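Local coordinates for Thiol:disulfide interchange protein DsbA (Pseudomonas aeruginosa, PDB 4ZL8), which probably introduces disulfide bonds into other proteins of the periplasm by passing on its own redox-active disulfide, at residues Asn159-Phe164 / Glu184-Ala189; Ile27-Leu32 / Ala56-Val61; Val61-Leu66 / Glu139-Leu144; Tyr41-Thr46 / Glu173-Leu178. The protein carries 1 engineered substitution. One frame throughout, in Å; residues are numbered along the deposited sequence.

Contact 1. Residues Asn159-Phe164 / Glu184-Ala189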
loop_
_atom_site.group_PDB
_atom_site.type_symbol
_atom_site.label_atom_id
_atom_site.label_comp_id
_atom_site.label_asym_id
_atom_site.label_seq_id
_atom_site.Cartn_x
_atom_site.Cartn_y
_atom_site.Cartn_z
ATOM N N ASN A 159 0.429 9.784 -8.371
ATOM C CA ASN A 159 1.562 10.655 -8.673
ATOM C C ASN A 159 1.844 11.732 -7.632
ATOM O O ASN A 159 2.309 12.824 -7.944
ATOM C CB ASN A 159 1.446 11.274 -10.070
ATOM C CG ASN A 159 2.736 11.200 -10.831
ATOM O OD1 ASN A 159 3.590 10.360 -10.543
ATOM N ND2 ASN A 159 2.899 12.098 -11.798
ATOM N N GLY A 160 1.597 11.387 -6.375
ATOM C CA GLY A 160 1.862 12.295 -5.268
ATOM C C GLY A 160 0.935 13.502 -5.241
ATOM O O GLY A 160 1.174 14.452 -4.512
ATOM N N LYS A 161 -0.127 13.447 -6.046
ATOM C CA LYS A 161 -0.917 14.635 -6.362
ATOM C C LYS A 161 -2.416 14.487 -6.113
ATOM O O LYS A 161 -3.074 15.494 -5.857
ATOM C CB LYS A 161 -0.724 15.010 -7.852
ATOM C CG LYS A 161 0.606 15.654 -8.169
ATOM C CD LYS A 161 0.735 15.915 -9.667
ATOM C CE LYS A 161 2.184 16.140 -10.057
ATOM N NZ LYS A 161 2.404 16.151 -11.527
ATOM N N TYR A 162 -2.976 13.295 -6.307
ATOM C CA TYR A 162 -4.431 13.132 -6.303
ATOM C C TYR A 162 -4.807 12.063 -5.297
ATOM O O TYR A 162 -4.297 10.937 -5.367
ATOM C CB TYR A 162 -4.950 12.714 -7.685
ATOM C CG TYR A 162 -4.433 13.544 -8.819
ATOM C CD1 TYR A 162 -4.873 14.839 -9.020
ATOM C CD2 TYR A 162 -3.490 13.025 -9.692
ATOM C CE1 TYR A 162 -4.389 15.602 -10.080
ATOM C CE2 TYR A 162 -3.002 13.769 -10.731
ATOM C CZ TYR A 162 -3.456 15.051 -10.914
ATOM O OH TYR A 162 -2.995 15.807 -11.952
ATOM N N ARG A 163 -5.713 12.394 -4.374
ATOM C CA ARG A 163 -6.126 11.443 -3.335
ATOM C C ARG A 163 -7.585 11.090 -3.511
ATOM O O ARG A 163 -8.410 11.966 -3.759
ATOM C CB ARG A 163 -5.879 12.033 -1.947
ATOM C CG ARG A 163 -6.080 11.056 -0.806
ATOM C CD ARG A 163 -6.000 11.735 0.561
ATOM N NE ARG A 163 -7.087 12.670 0.765
ATOM C CZ ARG A 163 -6.968 13.884 1.287
ATOM N NH1 ARG A 163 -8.042 14.624 1.430
ATOM N NH2 ARG A 163 -5.781 14.382 1.649
ATOM N N PHE A 164 -7.901 9.810 -3.367
ATOM C CA PHE A 164 -9.281 9.345 -3.522
ATOM C C PHE A 164 -9.454 8.011 -2.821
ATOM O O PHE A 164 -8.477 7.344 -2.507
ATOM C CB PHE A 164 -9.699 9.268 -4.998
ATOM C CG PHE A 164 -8.771 8.480 -5.884
ATOM C CD1 PHE A 164 -7.589 9.047 -6.340
ATOM C CD2 PHE A 164 -9.097 7.178 -6.306
ATOM C CE1 PHE A 164 -6.738 8.346 -7.178
ATOM C CE2 PHE A 164 -8.247 6.484 -7.164
ATOM C CZ PHE A 164 -7.065 7.069 -7.584
ATOM N N GLU A 184 -3.655 8.790 -17.024
ATOM C CA GLU A 184 -3.623 9.436 -18.332
ATOM C C GLU A 184 -3.378 10.943 -18.225
ATOM O O GLU A 184 -2.668 11.519 -19.036
ATOM C CB GLU A 184 -4.917 9.170 -19.109
ATOM C CG GLU A 184 -5.133 7.702 -19.500
ATOM C CD GLU A 184 -4.192 7.172 -20.546
ATOM O OE1 GLU A 184 -3.414 7.931 -21.170
ATOM O OE2 GLU A 184 -4.221 5.943 -20.748
ATOM N N LYS A 185 -3.956 11.572 -17.220
ATOM C CA LYS A 185 -3.770 13.003 -16.999
ATOM C C LYS A 185 -2.277 13.292 -16.820
ATOM O O LYS A 185 -1.726 14.230 -17.420
ATOM C CB LYS A 185 -4.579 13.432 -15.772
ATOM C CG LYS A 185 -4.482 14.912 -15.448
ATOM C CD LYS A 185 -5.403 15.270 -14.286
ATOM C CE LYS A 185 -5.316 16.740 -13.865
ATOM N NZ LYS A 185 -5.948 17.670 -14.837
ATOM N N GLU A 186 -1.630 12.474 -15.999
ATOM C CA GLU A 186 -0.233 12.692 -15.705
ATOM C C GLU A 186 0.647 12.326 -16.907
ATOM O O GLU A 186 1.670 12.971 -17.138
ATOM C CB GLU A 186 0.163 11.905 -14.463
ATOM C CG GLU A 186 -0.451 12.428 -13.183
ATOM C CD GLU A 186 -0.058 13.848 -12.942
ATOM O OE1 GLU A 186 -0.870 14.753 -13.183
ATOM O OE2 GLU A 186 1.107 14.064 -12.567
ATOM N N ARG A 187 0.261 11.310 -17.679
ATOM C CA ARG A 187 1.020 10.953 -18.877
ATOM C C ARG A 187 0.993 12.074 -19.908
ATOM O O ARG A 187 1.970 12.293 -20.625
ATOM C CB ARG A 187 0.500 9.643 -19.485
ATOM C CG ARG A 187 1.361 9.111 -20.607
ATOM C CD ARG A 187 0.894 7.756 -21.110
ATOM N NE ARG A 187 1.092 6.699 -20.114
ATOM C CZ ARG A 187 0.131 6.017 -19.494
ATOM N NH1 ARG A 187 -1.166 6.240 -19.736
ATOM N NH2 ARG A 187 0.463 5.084 -18.627
ATOM N N ALA A 188 -0.127 12.773 -20.006
ATOM C CA ALA A 188 -0.281 13.861 -20.955
ATOM C C ALA A 188 0.450 15.136 -20.528
ATOM O O ALA A 188 0.657 16.031 -21.348
ATOM C CB ALA A 188 -1.756 14.150 -21.153
ATOM N N ALA A 189 0.831 15.223 -19.257
ATOM C CA ALA A 189 1.395 16.462 -18.726
ATOM C C ALA A 189 2.816 16.736 -19.200
ATOM O O ALA A 189 3.629 15.821 -19.398
ATOM C CB ALA A 189 1.361 16.434 -17.209
#
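The carboxylate of Glu186 is gripped by three side chains of the 159-164 segment. Glu186 OE2 takes two of the bonds: Asn159 ND2 donates to its anti lone pair at 2.8 Å, almost straight at 169° and within the amide plane, while Lys161 NZ comes to the syn lone pair at 2.7 Å as a salt bridge. The other oxygen, Glu186 OE1, accepts from Tyr162 OH at 2.7 Å, the hydroxyl meeting it from above the carboxylate plane. Ring and carboxylate reach tip to tip with their planes 72° apart. Glutamate suits this place because its chain, bent at chi2 (-59°), turns both oxygens to the donors, and the lysine charge should help to keep the buried acid ionised. Tyr162 also has Lys185 crossing its hydroxyl end at about a right angle, with CE 3.1 Å from OH.

A classic beta bulge, with Lys161 and Tyr162 both facing Val158, helps to bring these two donors to the same side of the hairpin that joins strands 155-158 and 162-165 of the thioredoxin fold. Lys161 CB lies 3.8 Å above the plane of the Tyr162 ring, over its centre. At the turn, Asn159 and Gly160 both have positive phi, which glycine tolerates easily. Asn159 OD1 accepts from the backbone N of Glu28, fixing the amide so that ND2 faces Glu186, and Leu182, one turn back along helix 172-188, packs on Tyr162.

Contact 2. Residues Ile27-Leu32 / Ala56-Val61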
loop_
_atom_site.group_PDB
_atom_site.type_symbol
_atom_site.label_atom_id
_atom_site.label_comp_id
_atom_site.label_asym_id
_atom_site.label_seq_id
_atom_site.Cartn_x
_atom_site.Cartn_y
_atom_site.Cartn_z
ATOM N N ILE A 27 4.860 7.249 -13.287
ATOM C CA ILE A 27 3.635 7.728 -12.695
ATOM C C ILE A 27 3.291 6.818 -11.530
ATOM O O ILE A 27 3.044 5.626 -11.713
ATOM C CB ILE A 27 2.497 7.753 -13.711
ATOM C CG1 ILE A 27 2.873 8.641 -14.902
ATOM C CG2 ILE A 27 1.206 8.206 -13.044
ATOM C CD1 ILE A 27 1.996 8.428 -16.113
ATOM N N GLU A 28 3.341 7.367 -10.327
ATOM C CA GLU A 28 3.126 6.556 -9.138
ATOM C C GLU A 28 1.643 6.281 -8.864
ATOM O O GLU A 28 0.803 7.153 -9.040
ATOM C CB GLU A 28 3.738 7.268 -7.934
ATOM C CG GLU A 28 4.022 6.337 -6.762
ATOM C CD GLU A 28 4.480 7.075 -5.512
ATOM O OE1 GLU A 28 3.903 8.138 -5.206
ATOM O OE2 GLU A 28 5.439 6.591 -4.875
ATOM N N VAL A 29 1.363 5.065 -8.404
ATOM C CA VAL A 29 0.051 4.748 -7.847
ATOM C C VAL A 29 0.280 4.095 -6.499
ATOM O O VAL A 29 0.900 3.036 -6.431
ATOM C CB VAL A 29 -0.734 3.781 -8.733
ATOM C CG1 VAL A 29 -2.080 3.459 -8.099
ATOM C CG2 VAL A 29 -0.921 4.365 -10.138
ATOM N N VAL A 30 -0.174 4.743 -5.432
ATOM C CA VAL A 30 -0.031 4.217 -4.075
ATOM C C VAL A 30 -1.380 3.776 -3.532
ATOM O O VAL A 30 -2.349 4.530 -3.601
ATOM C CB VAL A 30 0.514 5.313 -3.144
ATOM C CG1 VAL A 30 0.593 4.793 -1.707
ATOM C CG2 VAL A 30 1.880 5.799 -3.599
ATOM N N GLU A 31 -1.433 2.542 -3.032
ATOM C CA GLU A 31 -2.558 2.126 -2.201
ATOM C C GLU A 31 -2.082 2.130 -0.759
ATOM O O GLU A 31 -1.213 1.335 -0.391
ATOM C CB GLU A 31 -3.071 0.728 -2.563
ATOM C CG GLU A 31 -4.308 0.384 -1.742
ATOM C CD GLU A 31 -4.615 -1.084 -1.591
ATOM O OE1 GLU A 31 -3.811 -1.959 -1.927
ATOM O OE2 GLU A 31 -5.711 -1.371 -1.036
ATOM N N LEU A 32 -2.616 3.042 0.048
ATOM C CA LEU A 32 -2.381 2.983 1.499
ATOM C C LEU A 32 -3.342 1.958 2.085
ATOM O O LEU A 32 -4.542 1.966 1.761
ATOM C CB LEU A 32 -2.551 4.348 2.162
ATOM C CG LEU A 32 -1.471 5.382 1.776
ATOM C CD1 LEU A 32 -2.016 6.268 0.703
ATOM C CD2 LEU A 32 -1.029 6.212 2.981
ATOM N N ALA A 56 4.352 0.245 -18.587
ATOM C CA ALA A 56 5.746 0.296 -18.165
ATOM C C ALA A 56 6.120 1.618 -17.514
ATOM O O ALA A 56 7.136 1.677 -16.823
ATOM C CB ALA A 56 6.663 0.016 -19.319
ATOM N N ASP A 57 5.323 2.671 -17.695
ATOM C CA ASP A 57 5.639 3.960 -17.095
ATOM C C ASP A 57 4.879 4.218 -15.810
ATOM O O ASP A 57 4.908 5.330 -15.305
ATOM C CB ASP A 57 5.407 5.119 -18.081
ATOM C CG ASP A 57 3.954 5.243 -18.545
ATOM O OD1 ASP A 57 3.192 4.270 -18.412
ATOM O OD2 ASP A 57 3.602 6.314 -19.098
ATOM N N VAL A 58 4.210 3.194 -15.275
ATOM C CA VAL A 58 3.482 3.328 -14.021
ATOM C C VAL A 58 4.184 2.474 -12.962
ATOM O O VAL A 58 4.616 1.368 -13.232
ATOM C CB VAL A 58 2.034 2.868 -14.201
ATOM C CG1 VAL A 58 1.296 2.866 -12.876
ATOM C CG2 VAL A 58 1.331 3.759 -15.217
ATOM N N HIS A 59 4.286 3.015 -11.753
ATOM C CA HIS A 59 4.846 2.287 -10.610
ATOM C C HIS A 59 3.803 2.180 -9.503
ATOM O O HIS A 59 3.478 3.166 -8.845
ATOM C CB HIS A 59 6.077 3.036 -10.106
ATOM C CG HIS A 59 6.668 2.499 -8.845
ATOM N ND1 HIS A 59 7.021 1.177 -8.679
ATOM C CD2 HIS A 59 7.025 3.131 -7.708
ATOM C CE1 HIS A 59 7.533 1.011 -7.470
ATOM N NE2 HIS A 59 7.559 2.186 -6.868
ATOM N N PHE A 60 3.262 0.981 -9.340
ATOM C CA PHE A 60 2.281 0.702 -8.308
ATOM C C PHE A 60 2.996 0.245 -7.054
ATOM O O PHE A 60 3.862 -0.633 -7.096
ATOM C CB PHE A 60 1.317 -0.393 -8.761
ATOM C CG PHE A 60 0.364 -0.822 -7.688
ATOM C CD1 PHE A 60 -0.733 -0.061 -7.379
ATOM C CD2 PHE A 60 0.601 -1.977 -6.979
ATOM C CE1 PHE A 60 -1.597 -0.457 -6.364
ATOM C CE2 PHE A 60 -0.246 -2.371 -5.972
ATOM C CZ PHE A 60 -1.325 -1.615 -5.665
ATOM N N VAL A 61 2.597 0.816 -5.925
ATOM C CA VAL A 61 3.131 0.367 -4.659
ATOM C C VAL A 61 2.078 0.439 -3.583
ATOM O O VAL A 61 1.176 1.258 -3.612
ATOM C CB VAL A 61 4.336 1.169 -4.243
ATOM C CG1 VAL A 61 3.945 2.598 -4.033
ATOM C CG2 VAL A 61 4.993 0.570 -3.002
#
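Five backbone hydrogen bonds join segments 27-32 and 56-61, whose strands run parallel. Ile27 N donates to Asp57 O, just ahead of its strand, at 2.8 Å in the carbonyl plane, and Ile27 O accepts from His59 N at 2.9 Å. Val29 N donates to His59 O from above the carbonyl plane, and Val29 O receives Val61 N at 2.8 Å nearly along the C=O axis. Glu31 N closes the series on Val61 O, at 3.0 Å. Several carbonyls have a CA-H as a second neighbour, as where Val30 CA lies 3.2 Å from Val61 O. On the other side of the strand, Glu28 O accepts from the backbone N of Asn159, and Val30 pairs with Val157 through the backbone.

The acidic side chains find partners outside the pair. Glu28 OE2 bonds to Ser22 OG, Glu31 OE1 forms a salt bridge with Arg62 NE, and Asp57 OD2 forms one with Arg187 NE.

Beta-branched residues suit these extended backbones. On the face with Ile27 and Val58, Val29 CG2 meets Val58 CG1 at 3.8 Å, and Val29 CG1 lies at the edge of the Phe60 ring, 3.8 Å from its CD1. On the other face Val30 and Val61 lie side by side, CG2 to CG1.

These are the two strands of a right-handed beta-alpha-beta unit of the thioredoxin fold, with helix 38-52 as its crossover. Trp50 and Ile47 of that helix and Ile183 of helix 172-188 pack on the Val29 and Phe60 face; Tyr148 of helix 132-148 covers Glu28 and Val30, and strand 155-158 flanks strand 27-33.

Contact 3. Residues Val61-Leu66 / Glu139-Leu144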
loop_
_atom_site.group_PDB
_atom_site.type_symbol
_atom_site.label_atom_id
_atom_site.label_comp_id
_atom_site.label_asym_id
_atom_site.label_seq_id
_atom_site.Cartn_x
_atom_site.Cartn_y
_atom_site.Cartn_z
ATOM N N VAL A 61 2.597 0.816 -5.925
ATOM C CA VAL A 61 3.131 0.367 -4.659
ATOM C C VAL A 61 2.078 0.439 -3.583
ATOM O O VAL A 61 1.176 1.258 -3.612
ATOM C CB VAL A 61 4.336 1.169 -4.243
ATOM C CG1 VAL A 61 3.945 2.598 -4.033
ATOM C CG2 VAL A 61 4.993 0.570 -3.002
ATOM N N ARG A 62 2.208 -0.484 -2.644
ATOM C CA ARG A 62 1.432 -0.414 -1.447
ATOM C C ARG A 62 2.253 0.262 -0.384
ATOM O O ARG A 62 3.465 0.089 -0.307
ATOM C CB ARG A 62 1.018 -1.788 -0.949
ATOM C CG ARG A 62 -0.152 -2.366 -1.713
ATOM C CD ARG A 62 -0.725 -3.574 -1.002
ATOM N NE ARG A 62 -1.793 -4.140 -1.811
ATOM C CZ ARG A 62 -1.594 -4.893 -2.880
ATOM N NH1 ARG A 62 -0.368 -5.219 -3.254
ATOM N NH2 ARG A 62 -2.644 -5.337 -3.556
ATOM N N LEU A 63 1.573 1.038 0.442
ATOM C CA LEU A 63 2.209 1.720 1.556
ATOM C C LEU A 63 1.377 1.439 2.803
ATOM O O LEU A 63 0.184 1.727 2.818
ATOM C CB LEU A 63 2.222 3.224 1.308
ATOM C CG LEU A 63 3.074 4.039 2.284
ATOM C CD1 LEU A 63 4.564 3.765 2.112
ATOM C CD2 LEU A 63 2.736 5.515 2.061
ATOM N N PRO A 64 2.006 0.869 3.836
ATOM C CA PRO A 64 1.223 0.583 5.036
ATOM C C PRO A 64 0.929 1.853 5.794
ATOM O O PRO A 64 1.814 2.688 5.948
ATOM C CB PRO A 64 2.155 -0.309 5.842
ATOM C CG PRO A 64 3.509 0.189 5.500
ATOM C CD PRO A 64 3.429 0.576 4.034
ATOM N N ALA A 65 -0.302 1.997 6.275
ATOM C CA ALA A 65 -0.709 3.121 7.106
ATOM C C ALA A 65 -0.286 2.790 8.529
ATOM O O ALA A 65 -0.726 1.795 9.116
ATOM C CB ALA A 65 -2.203 3.341 7.011
ATOM N N LEU A 66 0.626 3.599 9.058
ATOM C CA LEU A 66 1.210 3.364 10.371
ATOM C C LEU A 66 0.505 4.261 11.380
ATOM O O LEU A 66 1.075 5.250 11.871
ATOM C CB LEU A 66 2.719 3.625 10.338
ATOM C CG LEU A 66 3.456 2.826 9.267
ATOM C CD1 LEU A 66 4.915 3.257 9.224
ATOM C CD2 LEU A 66 3.345 1.329 9.495
ATOM N N GLU A 139 9.736 5.237 9.359
ATOM C CA GLU A 139 9.612 6.684 9.488
ATOM C C GLU A 139 9.188 7.315 8.160
ATOM O O GLU A 139 8.369 8.236 8.104
ATOM C CB GLU A 139 10.921 7.307 10.005
ATOM C CG GLU A 139 10.887 8.828 10.142
ATOM C CD GLU A 139 10.055 9.321 11.299
ATOM O OE1 GLU A 139 9.478 8.486 12.025
ATOM O OE2 GLU A 139 10.002 10.550 11.492
ATOM N N LYS A 140 9.790 6.843 7.072
ATOM C CA LYS A 140 9.433 7.378 5.763
ATOM C C LYS A 140 7.981 7.118 5.429
ATOM O O LYS A 140 7.303 8.001 4.903
ATOM C CB LYS A 140 10.348 6.786 4.702
ATOM C CG LYS A 140 11.730 7.401 4.773
ATOM C CD LYS A 140 12.710 6.827 3.753
ATOM C CE LYS A 140 14.082 7.499 3.838
ATOM N NZ LYS A 140 15.088 6.804 2.967
ATOM N N ALA A 141 7.484 5.938 5.761
ATOM C CA ALA A 141 6.084 5.625 5.495
ATOM C C ALA A 141 5.160 6.501 6.313
ATOM O O ALA A 141 4.114 6.944 5.828
ATOM C CB ALA A 141 5.815 4.159 5.737
ATOM N N LYS A 142 5.516 6.734 7.568
ATOM C CA LYS A 142 4.726 7.597 8.427
ATOM C C LYS A 142 4.640 8.998 7.847
ATOM O O LYS A 142 3.564 9.590 7.758
ATOM C CB LYS A 142 5.350 7.651 9.821
ATOM C CG LYS A 142 4.606 8.525 10.793
ATOM C CD LYS A 142 5.332 8.560 12.143
ATOM C CE LYS A 142 4.733 9.576 13.107
ATOM N NZ LYS A 142 3.419 9.134 13.659
ATOM N N LYS A 143 5.791 9.524 7.444
ATOM C CA LYS A 143 5.853 10.879 6.919
ATOM C C LYS A 143 5.078 10.998 5.602
ATOM O O LYS A 143 4.454 12.017 5.349
ATOM C CB LYS A 143 7.304 11.318 6.728
ATOM C CG LYS A 143 8.041 11.598 8.026
ATOM C CD LYS A 143 9.374 12.285 7.762
ATOM C CE LYS A 143 10.109 12.608 9.056
ATOM N NZ LYS A 143 11.282 13.491 8.815
ATOM N N LEU A 144 5.113 9.961 4.766
ATOM C CA LEU A 144 4.325 10.001 3.522
ATOM C C LEU A 144 2.833 10.074 3.785
ATOM O O LEU A 144 2.131 10.892 3.197
ATOM C CB LEU A 144 4.655 8.811 2.615
ATOM C CG LEU A 144 5.995 8.905 1.912
ATOM C CD1 LEU A 144 6.350 7.551 1.283
ATOM C CD2 LEU A 144 6.010 10.009 0.839
#
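Helix 132-148 crosses the end of strand 58-64, an outermost strand of the thioredoxin-fold sheet, almost at a right angle: the short axes make 93° and come within 8.7 Å. No hydrogen bond links the two segments, and the contact is made by aliphatic carbons.

Leu63 is the side chain to follow. Its CB points toward the helix and on the strand side lies against Val30 CG1. CG, anti to the backbone N (chi1 -170°), carries the fork toward the helix. Leu63 CD1 goes to Ala141, 3.9 Å from its CB and a little farther from its CA; Leu63 CD2 goes to Leu144, one helical turn on, 3.9 Å from its CB. The two leucine side chains cross at about a right angle. A leucine serves well here because its two methyls can each meet a different turn of the same helix, while an alanine at position 141 lets the strand residue come close to the helix backbone.

Beyond the strand, Leu66 approaches the same alanine. Its CG is anti to the carbonyl carbon (chi1 -55°), and Asn72 of helix 70-84 touches its side chain. Lys142 adds a loose touch of its CB, its long charged chain suiting an exposed position. The CD1 methyl of Leu66 ends 3.7 Å from Ala141 CB and 3.9 Å from the backbone N of Lys142.

Contact 4. Residues Tyr41-Thr46 / Glu173-Leu178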
loop_
_atom_site.group_PDB
_atom_site.type_symbol
_atom_site.label_atom_id
_atom_site.label_comp_id
_atom_site.label_asym_id
_atom_site.label_seq_id
_atom_site.Cartn_x
_atom_site.Cartn_y
_atom_site.Cartn_z
ATOM N N TYR A 41 -8.963 -5.956 2.539
ATOM C CA TYR A 41 -9.079 -7.352 2.128
ATOM C C TYR A 41 -10.108 -7.502 1.011
ATOM O O TYR A 41 -9.844 -8.159 -0.001
ATOM C CB TYR A 41 -9.433 -8.228 3.343
ATOM C CG TYR A 41 -9.610 -9.702 3.054
ATOM C CD1 TYR A 41 -8.570 -10.472 2.596
ATOM C CD2 TYR A 41 -10.817 -10.323 3.285
ATOM C CE1 TYR A 41 -8.726 -11.816 2.343
ATOM C CE2 TYR A 41 -10.989 -11.666 3.037
ATOM C CZ TYR A 41 -9.935 -12.405 2.575
ATOM O OH TYR A 41 -10.090 -13.747 2.308
ATOM N N ALA A 42 -11.267 -6.873 1.182
ATOM C CA ALA A 42 -12.339 -7.034 0.213
ATOM C C ALA A 42 -12.020 -6.386 -1.139
ATOM O O ALA A 42 -12.583 -6.787 -2.155
ATOM C CB ALA A 42 -13.618 -6.468 0.766
ATOM N N PHE A 43 -11.148 -5.383 -1.143
ATOM C CA PHE A 43 -10.722 -4.699 -2.369
ATOM C C PHE A 43 -9.685 -5.484 -3.147
ATOM O O PHE A 43 -9.529 -5.274 -4.360
ATOM C CB PHE A 43 -10.161 -3.333 -1.974
ATOM C CG PHE A 43 -9.915 -2.359 -3.113
ATOM C CD1 PHE A 43 -10.774 -2.249 -4.192
ATOM C CD2 PHE A 43 -8.853 -1.480 -3.012
ATOM C CE1 PHE A 43 -10.532 -1.302 -5.198
ATOM C CE2 PHE A 43 -8.615 -0.534 -4.001
ATOM C CZ PHE A 43 -9.465 -0.441 -5.090
ATOM N N GLU A 44 -8.970 -6.397 -2.493
ATOM C CA GLU A 44 -7.886 -7.122 -3.157
ATOM C C GLU A 44 -8.264 -7.783 -4.485
ATOM O O GLU A 44 -7.502 -7.671 -5.450
ATOM C CB GLU A 44 -7.259 -8.145 -2.208
ATOM C CG GLU A 44 -6.427 -7.495 -1.123
ATOM C CD GLU A 44 -5.106 -6.974 -1.633
ATOM O OE1 GLU A 44 -4.240 -7.809 -1.933
ATOM O OE2 GLU A 44 -4.945 -5.745 -1.770
ATOM N N PRO A 45 -9.401 -8.478 -4.558
ATOM C CA PRO A 45 -9.710 -9.128 -5.846
ATOM C C PRO A 45 -9.930 -8.140 -6.996
ATOM O O PRO A 45 -9.884 -8.529 -8.174
ATOM C CB PRO A 45 -10.990 -9.925 -5.558
ATOM C CG PRO A 45 -11.065 -10.015 -4.074
ATOM C CD PRO A 45 -10.347 -8.850 -3.495
ATOM N N THR A 46 -10.131 -6.874 -6.665
ATOM C CA THR A 46 -10.294 -5.835 -7.684
ATOM C C THR A 46 -8.945 -5.202 -8.033
ATOM O O THR A 46 -8.573 -5.117 -9.210
ATOM C CB THR A 46 -11.289 -4.767 -7.200
ATOM O OG1 THR A 46 -12.572 -5.383 -6.986
ATOM C CG2 THR A 46 -11.456 -3.664 -8.233
ATOM N N GLU A 173 -14.759 -0.716 -8.696
ATOM C CA GLU A 173 -14.393 -0.577 -10.110
ATOM C C GLU A 173 -14.139 0.872 -10.434
ATOM O O GLU A 173 -13.226 1.214 -11.197
ATOM C CB GLU A 173 -15.538 -0.995 -11.040
ATOM C CG GLU A 173 -16.148 -2.359 -10.865
ATOM C CD GLU A 173 -17.489 -2.458 -11.592
ATOM O OE1 GLU A 173 -18.381 -3.159 -11.092
ATOM O OE2 GLU A 173 -17.649 -1.825 -12.661
ATOM N N GLU A 174 -15.007 1.725 -9.909
ATOM C CA GLU A 174 -14.923 3.152 -10.171
ATOM C C GLU A 174 -13.583 3.693 -9.675
ATOM O O GLU A 174 -13.022 4.607 -10.268
ATOM C CB GLU A 174 -16.079 3.889 -9.479
ATOM C CG GLU A 174 -17.453 3.643 -10.084
ATOM C CD GLU A 174 -18.086 2.318 -9.686
ATOM O OE1 GLU A 174 -17.528 1.572 -8.848
ATOM O OE2 GLU A 174 -19.188 2.017 -10.205
ATOM N N THR A 175 -13.071 3.148 -8.569
ATOM C CA THR A 175 -11.784 3.572 -8.024
ATOM C C THR A 175 -10.653 3.336 -9.031
ATOM O O THR A 175 -9.757 4.191 -9.207
ATOM C CB THR A 175 -11.489 2.840 -6.697
ATOM O OG1 THR A 175 -12.530 3.134 -5.763
ATOM C CG2 THR A 175 -10.187 3.278 -6.072
ATOM N N LEU A 176 -10.677 2.187 -9.696
ATOM C CA LEU A 176 -9.650 1.871 -10.688
ATOM C C LEU A 176 -9.840 2.678 -11.961
ATOM O O LEU A 176 -8.854 3.088 -12.585
ATOM C CB LEU A 176 -9.721 0.396 -11.059
ATOM C CG LEU A 176 -9.687 -0.687 -9.991
ATOM C CD1 LEU A 176 -9.716 -2.060 -10.676
ATOM C CD2 LEU A 176 -8.483 -0.532 -9.125
ATOM N N LYS A 177 -11.078 2.911 -12.378
ATOM C CA LYS A 177 -11.300 3.772 -13.540
ATOM C C LYS A 177 -10.795 5.172 -13.276
ATOM O O LYS A 177 -10.223 5.814 -14.163
ATOM C CB LYS A 177 -12.781 3.832 -13.904
ATOM C CG LYS A 177 -13.355 2.564 -14.420
ATOM C CD LYS A 177 -14.833 2.758 -14.795
ATOM C CE LYS A 177 -15.449 1.471 -15.270
ATOM N NZ LYS A 177 -16.902 1.652 -15.499
ATOM N N LEU A 178 -11.018 5.681 -12.072
ATOM C CA LEU A 178 -10.534 6.999 -11.712
ATOM C C LEU A 178 -9.012 7.009 -11.686
ATOM O O LEU A 178 -8.378 7.942 -12.209
ATOM C CB LEU A 178 -11.163 7.415 -10.378
ATOM C CG LEU A 178 -10.628 8.707 -9.769
ATOM C CD1 LEU A 178 -10.754 9.910 -10.691
ATOM C CD2 LEU A 178 -11.358 8.974 -8.461
#
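Two helices of the thioredoxin fold meet here: helix 38-52, which begins at the redox-active Cys37-Cys40 disulfide, and helix 172-188 near the C terminus. Their short axes make an angle of 57° and come no closer than 10.9 Å, so side chains must bridge the gap, and no hydrogen bond runs between the segments.

Aromatic contact comes from Phe43. Its CG is anti to the backbone N (chi1 -169°), which brings the far end of the ring, CZ, to the other helix. There Phe43 CZ lies 3.9 Å from Thr175 CG2 and 4.2 Å from Leu176 CD2, the phenylalanine and leucine approaching tip to tip. A long flat residue suits a wide separation, and Ile166 of helix 166-169 also packs on the ring.

The hydroxyl of Thr175 is bonded near the start of its own helix, OG1 to Gly171 O, which holds its methyl toward Phe43. Helix 38-52 is kinked in this part: Pro45 has no N-H to give, and Thr46 N bonds to Phe43 O, three residues back.

Aliphatic contact is made by Thr46 and Leu176, whose side chains cross obliquely. Thr46, short and beta-branched, offers a methyl close to its backbone that the longer Leu176 can reach, and Leu176 CD1 also lies 3.6 Å from Thr46 O. The two methyls are pressed tighter than usual van der Waals contact, Thr46 CG2 to Leu176 CD1 being 3.4 Å.

From the N terminus, strand 27-33 is the first element used. Contact 2 closes the loop from it through helix 38-52 to strand 58-64, and contact 3 takes up that strand at the shared Val61 and carries it to helix 132-148. Contact 4 starts inside contact 2's loop, so the two cross, and it spans all of contact 3 before ending on helix 172-188. Contact 1 closes last and crosses contact 4. Arg62 of contact 3 pairs with Glu44 of contact 4, and contacts 1 and 2 also touch through a salt bridge. Contact 2 pairs two strands, contacts 1 and 3 dock helices 172-188 and 132-148 against the hairpin and the edge strand, and contact 4 joins two helices.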